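IAA acetyltransferase (Bacillus cereus ATCC 14579, PDB 1Y9K) probably acts as a GNAT-family N-acetyltransferase, transferring an acetyl group from acetyl-CoA to an amino group of an acceptor. Local coordinates at residues Val6-Pro11 and Val41-Gly46; Val34-Thr39 and Val53-Arg58; Met62-Ile67 and Ser96-Gly101; Leu112-Gly117 and Ile147-Glu152. All coordinates share one frame; numbering follows the deposited sequence.

Contact 1 of 4, residues Val6-Pro11 and Val41-Gly46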
loop_
_atom_site.group_PDB
_atom_site.type_symbol
_atom_site.label_atom_id
_atom_site.label_comp_id
_atom_site.label_asym_id
_atom_site.label_seq_id
_atom_site.Cartn_x
_atom_site.Cartn_y
_atom_site.Cartn_z
ATOM N N VAL A 6 -10.107 -13.812 -2.562
ATOM C CA VAL A 6 -11.312 -12.982 -2.649
ATOM C C VAL A 6 -11.090 -11.642 -1.943
ATOM O O VAL A 6 -10.716 -11.611 -0.772
ATOM C CB VAL A 6 -12.569 -13.716 -2.071
ATOM C CG1 VAL A 6 -13.840 -12.990 -2.456
ATOM C CG2 VAL A 6 -12.633 -15.155 -2.567
ATOM N N ILE A 7 -11.323 -10.546 -2.662
ATOM C CA ILE A 7 -11.078 -9.194 -2.150
ATOM C C ILE A 7 -12.385 -8.445 -1.929
ATOM O O ILE A 7 -13.248 -8.420 -2.795
ATOM C CB ILE A 7 -10.150 -8.357 -3.091
ATOM C CG1 ILE A 7 -8.859 -9.122 -3.413
ATOM C CG2 ILE A 7 -9.849 -6.988 -2.474
ATOM C CD1 ILE A 7 -7.953 -8.444 -4.452
ATOM N N GLU A 8 -12.517 -7.818 -0.767
ATOM C CA GLU A 8 -13.746 -7.113 -0.405
ATOM C C GLU A 8 -13.472 -5.911 0.509
ATOM O O GLU A 8 -12.446 -5.848 1.177
ATOM C CB GLU A 8 -14.779 -8.094 0.222
ATOM C CG GLU A 8 -14.181 -9.169 1.163
ATOM C CD GLU A 8 -15.143 -10.329 1.495
ATOM O OE1 GLU A 8 -15.523 -11.107 0.580
ATOM O OE2 GLU A 8 -15.495 -10.483 2.691
ATOM N N ARG A 9 -14.389 -4.951 0.510
ATOM C CA ARG A 9 -14.362 -3.853 1.469
ATOM C C ARG A 9 -14.652 -4.286 2.895
ATOM O O ARG A 9 -15.467 -5.180 3.140
ATOM C CB ARG A 9 -15.381 -2.790 1.097
ATOM C CG ARG A 9 -14.786 -1.712 0.275
ATOM C CD ARG A 9 -15.220 -0.350 0.739
ATOM N NE ARG A 9 -14.613 -0.013 2.018
ATOM C CZ ARG A 9 -14.888 1.096 2.686
ATOM N NH1 ARG A 9 -15.751 1.980 2.190
ATOM N NH2 ARG A 9 -14.295 1.323 3.847
ATOM N N ILE A 10 -13.989 -3.625 3.837
ATOM C CA ILE A 10 -14.283 -3.811 5.242
ATOM C C ILE A 10 -14.524 -2.449 5.872
ATOM O O ILE A 10 -13.996 -1.449 5.384
ATOM C CB ILE A 10 -13.155 -4.575 5.997
ATOM C CG1 ILE A 10 -11.802 -3.898 5.790
ATOM C CG2 ILE A 10 -13.118 -6.056 5.576
ATOM C CD1 ILE A 10 -10.942 -3.896 7.013
ATOM N N PRO A 11 -15.342 -2.396 6.941
ATOM C CA PRO A 11 -15.477 -1.142 7.684
ATOM C C PRO A 11 -14.210 -0.841 8.492
ATOM O O PRO A 11 -13.466 -1.758 8.844
ATOM C CB PRO A 11 -16.664 -1.414 8.610
ATOM C CG PRO A 11 -16.669 -2.881 8.791
ATOM C CD PRO A 11 -16.179 -3.471 7.514
ATOM N N VAL A 41 -9.735 -5.846 2.038
ATOM C CA VAL A 41 -8.925 -6.998 2.445
ATOM C C VAL A 41 -8.973 -8.148 1.439
ATOM O O VAL A 41 -9.946 -8.303 0.715
ATOM C CB VAL A 41 -9.251 -7.499 3.884
ATOM C CG1 VAL A 41 -9.007 -6.399 4.905
ATOM C CG2 VAL A 41 -10.691 -8.050 3.984
ATOM N N ALA A 42 -7.897 -8.930 1.396
ATOM C CA ALA A 42 -7.848 -10.170 0.625
ATOM C C ALA A 42 -7.991 -11.365 1.573
ATOM O O ALA A 42 -7.331 -11.426 2.620
ATOM C CB ALA A 42 -6.552 -10.261 -0.159
ATOM N N LYS A 43 -8.863 -12.305 1.206
ATOM C CA LYS A 43 -9.073 -13.521 1.999
ATOM C C LYS A 43 -8.756 -14.777 1.194
ATOM O O LYS A 43 -9.118 -14.861 0.019
ATOM C CB LYS A 43 -10.513 -13.586 2.517
ATOM C CG LYS A 43 -10.991 -12.317 3.184
ATOM C CD LYS A 43 -12.277 -12.540 3.941
ATOM C CE LYS A 43 -12.809 -11.216 4.460
ATOM N NZ LYS A 43 -13.678 -11.384 5.654
ATOM N N GLN A 44 -8.054 -15.726 1.821
ATOM C CA GLN A 44 -7.859 -17.090 1.271
ATOM C C GLN A 44 -7.254 -18.086 2.274
ATOM O O GLN A 44 -6.310 -17.755 3.003
ATOM C CB GLN A 44 -7.065 -17.105 -0.052
ATOM C CG GLN A 44 -5.569 -16.920 0.078
ATOM C CD GLN A 44 -4.787 -17.987 -0.657
ATOM O OE1 GLN A 44 -4.015 -17.690 -1.571
ATOM N NE2 GLN A 44 -4.977 -19.241 -0.255
ATOM N N GLY A 45 -7.803 -19.305 2.283
ATOM C CA GLY A 45 -7.387 -20.366 3.202
ATOM C C GLY A 45 -8.020 -20.191 4.570
ATOM O O GLY A 45 -7.454 -20.608 5.585
ATOM N N GLY A 46 -9.191 -19.559 4.591
ATOM C CA GLY A 46 -9.912 -19.273 5.831
ATOM C C GLY A 46 -9.438 -18.068 6.644
ATOM O O GLY A 46 -9.772 -17.962 7.826
#

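Contact 2 of 4, residues Val34-Thr39 and Val53-Arg58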
loop_
_atom_site.group_PDB
_atom_site.type_symbol
_atom_site.label_atom_id
_atom_site.label_comp_id
_atom_site.label_asym_id
_atom_site.label_seq_id
_atom_site.Cartn_x
_atom_site.Cartn_y
_atom_site.Cartn_z
ATOM N N VAL A 34 -6.701 5.406 8.103
ATOM C CA VAL A 34 -7.834 4.479 8.079
ATOM C C VAL A 34 -9.150 5.205 8.361
ATOM O O VAL A 34 -10.155 4.914 7.723
ATOM C CB VAL A 34 -7.648 3.214 8.990
ATOM C CG1 VAL A 34 -6.443 2.385 8.535
ATOM C CG2 VAL A 34 -7.524 3.594 10.461
ATOM N N GLN A 35 -9.118 6.172 9.280
ATOM C CA GLN A 35 -10.275 7.014 9.595
ATOM C C GLN A 35 -10.818 7.709 8.346
ATOM O O GLN A 35 -12.038 7.764 8.130
ATOM C CB GLN A 35 -9.897 8.068 10.649
ATOM C CG GLN A 35 -11.073 8.619 11.488
ATOM C CD GLN A 35 -12.018 9.587 10.730
ATOM O OE1 GLN A 35 -13.248 9.541 10.917
ATOM N NE2 GLN A 35 -11.449 10.463 9.887
ATOM N N ARG A 36 -9.903 8.223 7.524
ATOM C CA ARG A 36 -10.260 9.040 6.361
ATOM C C ARG A 36 -10.412 8.243 5.066
ATOM O O ARG A 36 -11.022 8.720 4.113
ATOM C CB ARG A 36 -9.237 10.167 6.168
ATOM C CG ARG A 36 -9.342 11.320 7.162
ATOM C CD ARG A 36 -8.306 12.410 6.841
ATOM N NE ARG A 36 -8.364 12.809 5.430
ATOM C CZ ARG A 36 -7.317 13.139 4.673
ATOM N NH1 ARG A 36 -6.077 13.144 5.172
ATOM N NH2 ARG A 36 -7.523 13.472 3.402
ATOM N N GLY A 37 -9.869 7.030 5.032
ATOM C CA GLY A 37 -9.776 6.264 3.785
ATOM C C GLY A 37 -10.607 4.998 3.685
ATOM O O GLY A 37 -11.464 4.730 4.534
ATOM N N LEU A 38 -10.338 4.216 2.643
ATOM C CA LEU A 38 -11.129 3.037 2.317
ATOM C C LEU A 38 -10.233 1.811 2.345
ATOM O O LEU A 38 -9.234 1.750 1.624
ATOM C CB LEU A 38 -11.778 3.175 0.929
ATOM C CG LEU A 38 -12.516 4.464 0.546
ATOM C CD1 LEU A 38 -12.667 4.590 -0.973
ATOM C CD2 LEU A 38 -13.875 4.549 1.223
ATOM N N THR A 39 -10.607 0.834 3.168
ATOM C CA THR A 39 -9.802 -0.363 3.379
ATOM C C THR A 39 -10.432 -1.590 2.726
ATOM O O THR A 39 -11.604 -1.881 2.936
ATOM C CB THR A 39 -9.593 -0.634 4.879
ATOM O OG1 THR A 39 -9.162 0.567 5.531
ATOM C CG2 THR A 39 -8.562 -1.726 5.091
ATOM N N VAL A 53 -5.201 0.174 1.716
ATOM C CA VAL A 53 -5.981 1.337 2.117
ATOM C C VAL A 53 -5.793 2.399 1.033
ATOM O O VAL A 53 -4.658 2.764 0.688
ATOM C CB VAL A 53 -5.535 1.896 3.508
ATOM C CG1 VAL A 53 -6.368 3.107 3.931
ATOM C CG2 VAL A 53 -5.615 0.828 4.571
ATOM N N LEU A 54 -6.920 2.864 0.489
ATOM C CA LEU A 54 -6.969 3.982 -0.454
ATOM C C LEU A 54 -7.353 5.253 0.275
ATOM O O LEU A 54 -8.264 5.244 1.093
ATOM C CB LEU A 54 -7.985 3.705 -1.557
ATOM C CG LEU A 54 -7.521 2.743 -2.642
ATOM C CD1 LEU A 54 -8.622 2.509 -3.655
ATOM C CD2 LEU A 54 -6.269 3.273 -3.328
ATOM N N LEU A 55 -6.633 6.339 0.006
ATOM C CA LEU A 55 -6.995 7.648 0.541
ATOM C C LEU A 55 -7.117 8.651 -0.599
ATOM O O LEU A 55 -6.267 8.690 -1.486
ATOM C CB LEU A 55 -5.959 8.113 1.559
ATOM C CG LEU A 55 -6.184 9.428 2.318
ATOM C CD1 LEU A 55 -7.371 9.314 3.264
ATOM C CD2 LEU A 55 -4.930 9.853 3.073
ATOM N N GLU A 56 -8.186 9.444 -0.580
ATOM C CA GLU A 56 -8.373 10.523 -1.549
ATOM C C GLU A 56 -7.618 11.764 -1.083
ATOM O O GLU A 56 -7.854 12.276 0.019
ATOM C CB GLU A 56 -9.860 10.829 -1.768
ATOM C CG GLU A 56 -10.132 11.557 -3.080
ATOM C CD GLU A 56 -11.595 11.927 -3.275
ATOM O OE1 GLU A 56 -12.456 11.494 -2.484
ATOM O OE2 GLU A 56 -11.882 12.656 -4.238
ATOM N N THR A 57 -6.714 12.245 -1.930
ATOM C CA THR A 57 -5.727 13.233 -1.509
ATOM C C THR A 57 -5.916 14.579 -2.226
ATOM O O THR A 57 -6.748 15.398 -1.806
ATOM C CB THR A 57 -4.286 12.680 -1.678
ATOM O OG1 THR A 57 -4.074 12.294 -3.040
ATOM C CG2 THR A 57 -4.074 11.448 -0.782
ATOM N N ARG A 58 -5.129 14.808 -3.280
ATOM C CA ARG A 58 -5.305 15.944 -4.173
ATOM C C ARG A 58 -6.521 15.681 -5.065
ATOM O O ARG A 58 -7.025 14.556 -5.084
ATOM C CB ARG A 58 -4.051 16.147 -5.023
ATOM C CG ARG A 58 -2.911 16.833 -4.307
ATOM C CD ARG A 58 -1.931 17.455 -5.308
ATOM N NE ARG A 58 -0.558 17.247 -4.868
ATOM C CZ ARG A 58 0.482 17.080 -5.683
ATOM N NH1 ARG A 58 0.326 17.104 -7.003
ATOM N NH2 ARG A 58 1.691 16.876 -5.174
HETATM O O HOH W 1 -9.708 12.354 2.048
HETATM O O HOH W 2 -10.639 8.258 1.056
#

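Contact 3 of 4, residues Met62-Ile67 and Ser96-Gly101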
loop_
_atom_site.group_PDB
_atom_site.type_symbol
_atom_site.label_atom_id
_atom_site.label_comp_id
_atom_site.label_asym_id
_atom_site.label_seq_id
_atom_site.Cartn_x
_atom_site.Cartn_y
_atom_site.Cartn_z
HETATM N N MSE A 62 -6.285 9.394 -5.770
HETATM C CA MSE A 62 -6.165 8.509 -4.618
HETATM C C MSE A 62 -4.720 8.020 -4.451
HETATM O O MSE A 62 -3.944 7.955 -5.419
HETATM C CB MSE A 62 -7.159 7.336 -4.687
HETATM C CG MSE A 62 -8.629 7.760 -4.432
HETATM SE SE MSE A 62 -9.914 6.486 -4.249
HETATM C CE MSE A 62 -9.685 5.446 -5.624
ATOM N N GLU A 63 -4.361 7.708 -3.209
ATOM C CA GLU A 63 -3.093 7.094 -2.910
ATOM C C GLU A 63 -3.279 5.805 -2.128
ATOM O O GLU A 63 -4.078 5.758 -1.194
ATOM C CB GLU A 63 -2.218 8.039 -2.100
ATOM C CG GLU A 63 -0.816 7.481 -1.881
ATOM C CD GLU A 63 0.148 8.488 -1.293
ATOM O OE1 GLU A 63 -0.130 9.712 -1.344
ATOM O OE2 GLU A 63 1.198 8.037 -0.783
ATOM N N ILE A 64 -2.532 4.769 -2.512
ATOM C CA ILE A 64 -2.406 3.555 -1.707
ATOM C C ILE A 64 -1.502 3.832 -0.503
ATOM O O ILE A 64 -0.277 3.889 -0.633
ATOM C CB ILE A 64 -1.882 2.365 -2.530
ATOM C CG1 ILE A 64 -2.792 2.135 -3.748
ATOM C CG2 ILE A 64 -1.845 1.123 -1.661
ATOM C CD1 ILE A 64 -2.189 1.289 -4.864
HETATM N N MSE A 65 -2.124 4.037 0.657
HETATM C CA MSE A 65 -1.406 4.471 1.866
HETATM C C MSE A 65 -0.724 3.321 2.570
HETATM O O MSE A 65 0.210 3.513 3.357
HETATM C CB MSE A 65 -2.356 5.161 2.849
HETATM C CG MSE A 65 -2.954 6.483 2.353
HETATM SE SE MSE A 65 -1.749 7.691 1.758
HETATM C CE MSE A 65 -0.747 7.948 3.209
ATOM N N ASN A 66 -1.219 2.125 2.300
ATOM C CA ASN A 66 -0.728 0.909 2.914
ATOM C C ASN A 66 -1.183 -0.233 2.042
ATOM O O ASN A 66 -2.331 -0.264 1.600
ATOM C CB ASN A 66 -1.288 0.755 4.339
ATOM C CG ASN A 66 -0.566 -0.311 5.151
ATOM O OD1 ASN A 66 -0.407 -1.448 4.704
ATOM N ND2 ASN A 66 -0.160 0.043 6.363
ATOM N N ILE A 67 -0.260 -1.136 1.751
ATOM C CA ILE A 67 -0.569 -2.388 1.072
ATOM C C ILE A 67 0.309 -3.473 1.710
ATOM O O ILE A 67 1.504 -3.269 1.907
ATOM C CB ILE A 67 -0.416 -2.281 -0.476
ATOM C CG1 ILE A 67 -0.735 -3.614 -1.155
ATOM C CG2 ILE A 67 0.965 -1.744 -0.874
ATOM C CD1 ILE A 67 -1.167 -3.466 -2.603
ATOM N N SER A 96 -8.581 10.159 -11.644
ATOM C CA SER A 96 -7.725 10.128 -12.824
ATOM C C SER A 96 -6.253 9.827 -12.487
ATOM O O SER A 96 -5.446 9.588 -13.388
ATOM C CB SER A 96 -7.837 11.445 -13.598
ATOM O OG SER A 96 -7.273 12.511 -12.852
ATOM N N LYS A 97 -5.912 9.829 -11.198
ATOM C CA LYS A 97 -4.532 9.604 -10.760
ATOM C C LYS A 97 -4.488 8.687 -9.531
ATOM O O LYS A 97 -5.208 8.909 -8.556
ATOM C CB LYS A 97 -3.837 10.946 -10.462
ATOM C CG LYS A 97 -2.313 10.883 -10.404
ATOM C CD LYS A 97 -1.682 12.264 -10.161
ATOM C CE LYS A 97 -0.298 12.362 -10.812
ATOM N NZ LYS A 97 0.776 12.847 -9.873
ATOM N N LEU A 98 -3.655 7.649 -9.603
ATOM C CA LEU A 98 -3.373 6.785 -8.458
ATOM C C LEU A 98 -1.893 6.866 -8.070
ATOM O O LEU A 98 -1.019 6.747 -8.924
ATOM C CB LEU A 98 -3.800 5.331 -8.727
ATOM C CG LEU A 98 -3.759 4.342 -7.546
ATOM C CD1 LEU A 98 -4.698 4.725 -6.386
ATOM C CD2 LEU A 98 -4.035 2.921 -8.016
ATOM N N GLU A 99 -1.634 7.093 -6.783
ATOM C CA GLU A 99 -0.273 7.176 -6.251
ATOM C C GLU A 99 0.016 6.109 -5.201
ATOM O O GLU A 99 -0.878 5.613 -4.507
ATOM C CB GLU A 99 0.017 8.564 -5.685
ATOM C CG GLU A 99 -0.162 9.688 -6.724
ATOM C CD GLU A 99 0.265 11.053 -6.222
ATOM O OE1 GLU A 99 0.164 11.319 -5.016
ATOM O OE2 GLU A 99 0.699 11.882 -7.046
ATOM N N VAL A 100 1.290 5.757 -5.109
ATOM C CA VAL A 100 1.783 4.847 -4.102
ATOM C C VAL A 100 3.217 5.267 -3.763
ATOM O O VAL A 100 3.998 5.637 -4.645
ATOM C CB VAL A 100 1.706 3.371 -4.601
ATOM C CG1 VAL A 100 2.673 3.121 -5.772
ATOM C CG2 VAL A 100 1.943 2.383 -3.450
ATOM N N GLY A 101 3.546 5.232 -2.477
ATOM C CA GLY A 101 4.911 5.474 -2.026
ATOM C C GLY A 101 5.492 4.177 -1.512
ATOM O O GLY A 101 4.750 3.268 -1.119
HETATM O O HOH W 3 1.723 5.559 -0.365
HETATM O O HOH W 4 -1.350 11.722 -2.906
#

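Contact 4 of 4, residues Leu112-Gly117 and Ile147-Glu152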
loop_
_atom_site.group_PDB
_atom_site.type_symbol
_atom_site.label_atom_id
_atom_site.label_comp_id
_atom_site.label_asym_id
_atom_site.label_seq_id
_atom_site.Cartn_x
_atom_site.Cartn_y
_atom_site.Cartn_z
ATOM N N LEU A 112 7.556 -4.357 -8.719
ATOM C CA LEU A 112 6.132 -4.705 -8.779
ATOM C C LEU A 112 5.255 -3.535 -9.249
ATOM O O LEU A 112 4.502 -3.668 -10.212
ATOM C CB LEU A 112 5.636 -5.232 -7.425
ATOM C CG LEU A 112 4.157 -5.658 -7.342
ATOM C CD1 LEU A 112 3.897 -6.913 -8.182
ATOM C CD2 LEU A 112 3.697 -5.866 -5.894
ATOM N N TYR A 113 5.362 -2.395 -8.569
ATOM C CA TYR A 113 4.585 -1.208 -8.916
ATOM C C TYR A 113 4.768 -0.793 -10.365
ATOM O O TYR A 113 3.790 -0.507 -11.059
ATOM C CB TYR A 113 4.916 -0.037 -7.976
ATOM C CG TYR A 113 4.585 -0.297 -6.516
ATOM C CD1 TYR A 113 3.589 -1.207 -6.154
ATOM C CD2 TYR A 113 5.249 0.381 -5.503
ATOM C CE1 TYR A 113 3.282 -1.456 -4.798
ATOM C CE2 TYR A 113 4.951 0.150 -4.153
ATOM C CZ TYR A 113 3.967 -0.771 -3.812
ATOM O OH TYR A 113 3.672 -1.005 -2.495
ATOM N N GLN A 114 6.019 -0.784 -10.829
ATOM C CA GLN A 114 6.320 -0.380 -12.201
ATOM C C GLN A 114 5.788 -1.377 -13.242
ATOM O O GLN A 114 5.286 -0.972 -14.296
ATOM C CB GLN A 114 7.819 -0.163 -12.381
ATOM C CG GLN A 114 8.394 0.968 -11.566
ATOM C CD GLN A 114 9.858 1.182 -11.856
ATOM O OE1 GLN A 114 10.732 0.603 -11.198
ATOM N NE2 GLN A 114 10.139 1.984 -12.867
ATOM N N LYS A 115 5.903 -2.673 -12.937
ATOM C CA LYS A 115 5.320 -3.734 -13.769
ATOM C C LYS A 115 3.818 -3.533 -13.898
ATOM O O LYS A 115 3.238 -3.838 -14.925
ATOM C CB LYS A 115 5.595 -5.122 -13.176
ATOM C CG LYS A 115 7.016 -5.619 -13.367
ATOM C CD LYS A 115 7.178 -7.063 -12.896
ATOM C CE LYS A 115 8.661 -7.465 -12.814
ATOM N NZ LYS A 115 8.863 -8.952 -12.874
ATOM N N CYS A 116 3.206 -3.011 -12.839
ATOM C CA CYS A 116 1.770 -2.762 -12.806
ATOM C C CYS A 116 1.356 -1.377 -13.349
ATOM O O CYS A 116 0.188 -1.028 -13.304
ATOM C CB CYS A 116 1.230 -2.993 -11.384
ATOM S SG CYS A 116 1.391 -4.732 -10.788
ATOM N N GLY A 117 2.303 -0.596 -13.857
ATOM C CA GLY A 117 1.971 0.666 -14.525
ATOM C C GLY A 117 2.341 1.963 -13.819
ATOM O O GLY A 117 2.190 3.037 -14.388
ATOM N N ILE A 147 10.127 6.830 -2.010
ATOM C CA ILE A 147 10.032 6.966 -3.457
ATOM C C ILE A 147 8.551 7.063 -3.826
ATOM O O ILE A 147 7.735 6.230 -3.402
ATOM C CB ILE A 147 10.723 5.779 -4.211
ATOM C CG1 ILE A 147 12.171 5.556 -3.726
ATOM C CG2 ILE A 147 10.649 5.965 -5.722
ATOM C CD1 ILE A 147 13.053 6.781 -3.655
ATOM N N ARG A 148 8.212 8.087 -4.604
ATOM C CA ARG A 148 6.826 8.394 -4.951
ATOM C C ARG A 148 6.568 7.948 -6.383
ATOM O O ARG A 148 7.361 8.244 -7.295
ATOM C CB ARG A 148 6.552 9.901 -4.819
ATOM C CG ARG A 148 6.915 10.531 -3.467
ATOM C CD ARG A 148 5.898 10.159 -2.407
ATOM N NE ARG A 148 4.590 10.760 -2.686
ATOM C CZ ARG A 148 3.431 10.330 -2.186
ATOM N NH1 ARG A 148 3.406 9.274 -1.367
ATOM N NH2 ARG A 148 2.291 10.958 -2.506
ATOM N N LEU A 149 5.472 7.221 -6.572
ATOM C CA LEU A 149 5.105 6.710 -7.882
ATOM C C LEU A 149 3.657 7.078 -8.188
ATOM O O LEU A 149 2.840 7.268 -7.279
ATOM C CB LEU A 149 5.299 5.181 -7.974
ATOM C CG LEU A 149 6.645 4.478 -7.735
ATOM C CD1 LEU A 149 6.859 4.121 -6.255
ATOM C CD2 LEU A 149 6.717 3.221 -8.584
ATOM N N ALA A 150 3.343 7.181 -9.474
ATOM C CA ALA A 150 2.012 7.590 -9.889
ATOM C C ALA A 150 1.590 6.917 -11.176
ATOM O O ALA A 150 2.411 6.492 -11.990
ATOM C CB ALA A 150 1.932 9.098 -10.027
HETATM N N MSE A 151 0.283 6.843 -11.343
HETATM C CA MSE A 151 -0.334 6.188 -12.465
HETATM C C MSE A 151 -1.517 7.058 -12.915
HETATM O O MSE A 151 -2.346 7.485 -12.089
HETATM C CB MSE A 151 -0.833 4.829 -11.996
HETATM C CG MSE A 151 -1.126 3.856 -13.090
HETATM SE SE MSE A 151 -2.045 2.449 -12.460
HETATM C CE MSE A 151 -1.961 1.396 -13.890
ATOM N N GLU A 152 -1.592 7.335 -14.212
ATOM C CA GLU A 152 -2.781 7.975 -14.758
ATOM C C GLU A 152 -3.825 6.912 -15.067
ATOM O O GLU A 152 -3.525 5.904 -15.701
ATOM C CB GLU A 152 -2.445 8.860 -15.963
ATOM C CG GLU A 152 -2.402 10.348 -15.586
ATOM C CD GLU A 152 -1.219 11.126 -16.180
ATOM O OE1 GLU A 152 -0.816 10.869 -17.343
ATOM O OE2 GLU A 152 -0.698 12.026 -15.474
#

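Contact 1 of 4, residues Val6-Pro11 and Val41-Gly46
Two antiparallel strands pair at the margin of the mixed sheet: V6-I10, the first strand of the GNAT fold, runs against V41-K43, the end of strand 38-43, reached after two helices, with 146° between their directions. Four backbone bonds hold them in two reciprocal pairs. V6 N gives a nearly straight bond to K43 O (3.0 Å, 175° at the hydrogen), and K43 N returns one to V6 O at 2.8 Å. Two residues on, E8 N reaches V41 O at 3.0 Å and V41 N reaches E8 O at 2.8 Å, each donor lying nearly along the C=O axis. I7 and A42 form the non-hydrogen-bonded pair between them, with I7 CG1 4.1 Å from A42 CB.

The face carrying V6, E8, V41 and K43 holds a diagonal ion pair. E8 places CG in the crowded position between its own N and carbonyl carbon, while the extended K43 chain crosses it at about a right angle. E8 OE2 lies 3.6 Å from K43 NZ but 3.3 Å from K43 CE, so the salt bridge is loose and the carboxylate rests partly on the lysine's last methylene. Beyond it I10, with CG1 in the crowded position (chi1 54°), crosses V41: its CG2 touches V41 CG2 at 3.5 Å, and its CG1 and CD1 lie against V41 CG1.

P16 packs on both I10 and V41, L82 and H85 of helix 78-92 meet the opposite face at I7, and A42 bonds through its backbone to I49 and G50 of strand 48-56.

Contact 2 of 4, residues Val34-Thr39 and Val53-Arg58
L38 and L54 exchange two backbone bonds as an antiparallel hydrogen-bonded pair. L38 N meets L54 O at 2.8 Å with 167° at the hydrogen, and L54 N meets L38 O, also at 2.8 Å; both donors lie in the carbonyl planes. Before L38 the chain is still helix and turn, and water bridges it to the strand. One water accepts from R36 NH2 at 2.8 Å and donates to E56 O at 2.7 Å, linking the outer end of the arginine to the strand backbone. A second, on longer bonds, donates to R36 O and accepts from E56 N, so the last turn of helix 27-36 is tied to the strand through solvent on both its backbone and its side chain.

Inside these water bridges lies L55. With CG anti to the backbone N (chi1 -176°), it sends CD1 under the arginine, 3.6 Å from R36 CB. The R36 chain bends at chi3 (51°) and brings its guanidinium over the same methyl, which sits 4.0 Å from the plane beneath its centre. The cation is therefore supported on one face by a leucine and bonded at NH2 to water.

Where helix gives way to strand, G37 CA approaches L54 O to 3.3 Å, a closeness that the lack of a side chain permits. T39 and V53 then lie side by side, T39 OG1 3.7 Å from V53 CG2, and V34 CG1 reaches the same methyl from the helix.

Strands 38-43 and 48-56 form a beta hairpin entered directly from a helix, as in the antiparallel N-terminal half of the GNAT fold.

Contact 3 of 4, residues Met62-Ile67 and Ser96-Gly101
Three backbone bonds zip the parallel strands together. M62 N (a selenomethionine) meets K97 O at 3.0 Å, M62 O receives E99 N at 2.8 Å, and I64 N meets E99 O at 2.7 Å. On one face the extended side chains of E63 and E99 cross obliquely, their carboxylate planes at 74°, with E63 OE1 and E99 OE1 4.0 Å apart. A water donates to both oxygens, and K97 NZ makes a salt bridge to E99 OE2 (3.0 Å), which uses its anti lone pair. With K97 on E99 and R148 salt-bridged to E63, both acids are probably kept ionised.

The strands belong to a beta-alpha-beta crossover through helix 78-92. Further along, I64 O and G101 N stand 4.5 Å apart and share a second water, which also donates to E63 OE2 at 2.6 Å, consistent with the splay of these two strands at the acetyl-CoA site of GNAT enzymes.

On the opposite face I64 CD1 meets L98 CD2 at 4.0 Å, L98 CD1 lies against M62 CB, and V100 CG2 touches I64 CB. L83, A86 and A90 of helix 78-92 lie over M62 and I64, while L54 of strand 48-56 touches M62, I64 and L98.

Contact 4 of 4, residues Leu112-Gly117 and Ile147-Glu152
L149 is the first residue of 147-152 to meet the end of helix 107-115. It is directed toward the helix, and its two methyls divide the work. CD2 lies 3.8 Å from Y113 CB and 4.1 Å from Q114 CG, so it rests on the near ends of two successive helical side chains. CD1 approaches the tyrosine ring obliquely, 4.1 Å from Y113 CD2. The leucine crosses both helical side chains at about a right angle, CG standing anti to its own carbonyl carbon (chi1 -58°). No hydrogen bond crosses between the segments.

A150 faces away from the helix and touches K97 and F121. Here helix 107-115, which follows strand 97-103 in the chain, packs on the long strand 141-152 beside it, in the C-terminal half of the GNAT fold. The helix closes in a Schellman motif: G117 takes a positive phi of 110°, and G117 N bonds to Q114 O at 3.0 Å, while C116 N bonds to L112 O, also at 3.0 Å. Glycine fits here, since a CB on G117 would clash with M151 CE at 2.7 Å.

M151, a selenomethionine, points back toward this turn. CG is anti to the backbone N (chi1 -163°) and the rest of the chain is fully extended, so the side chain extends to the helix end. Its CG passes 3.7 Å from G117 O, and its tip, CE, ends 3.3 Å from C116 O, lying close over the backbone of the helix end. V87 of helix 78-92 and F118 also touch M151.

All four contacts reach one mixed sheet and follow it from strand 6-10 to strand 141-152. Contacts 1 and 2 interleave along the chain and share strand 38-43; their centres are 18 Å apart, and they meet where I10 N approaches T39 O at 3.1 Å. Contact 3 follows, its centre 9 Å from that of contact 2, joined through neighbouring strands 48-56 and 61-69. Contact 4 comes last, 9 Å from contact 3 between centres, linked by strands 97-103 and 141-152 and by R148. The centres of contacts 1 and 4 are 23 Å apart. The antiparallel N-terminal half thus meets the C-terminal half at contact 3, the centre of the GNAT fold.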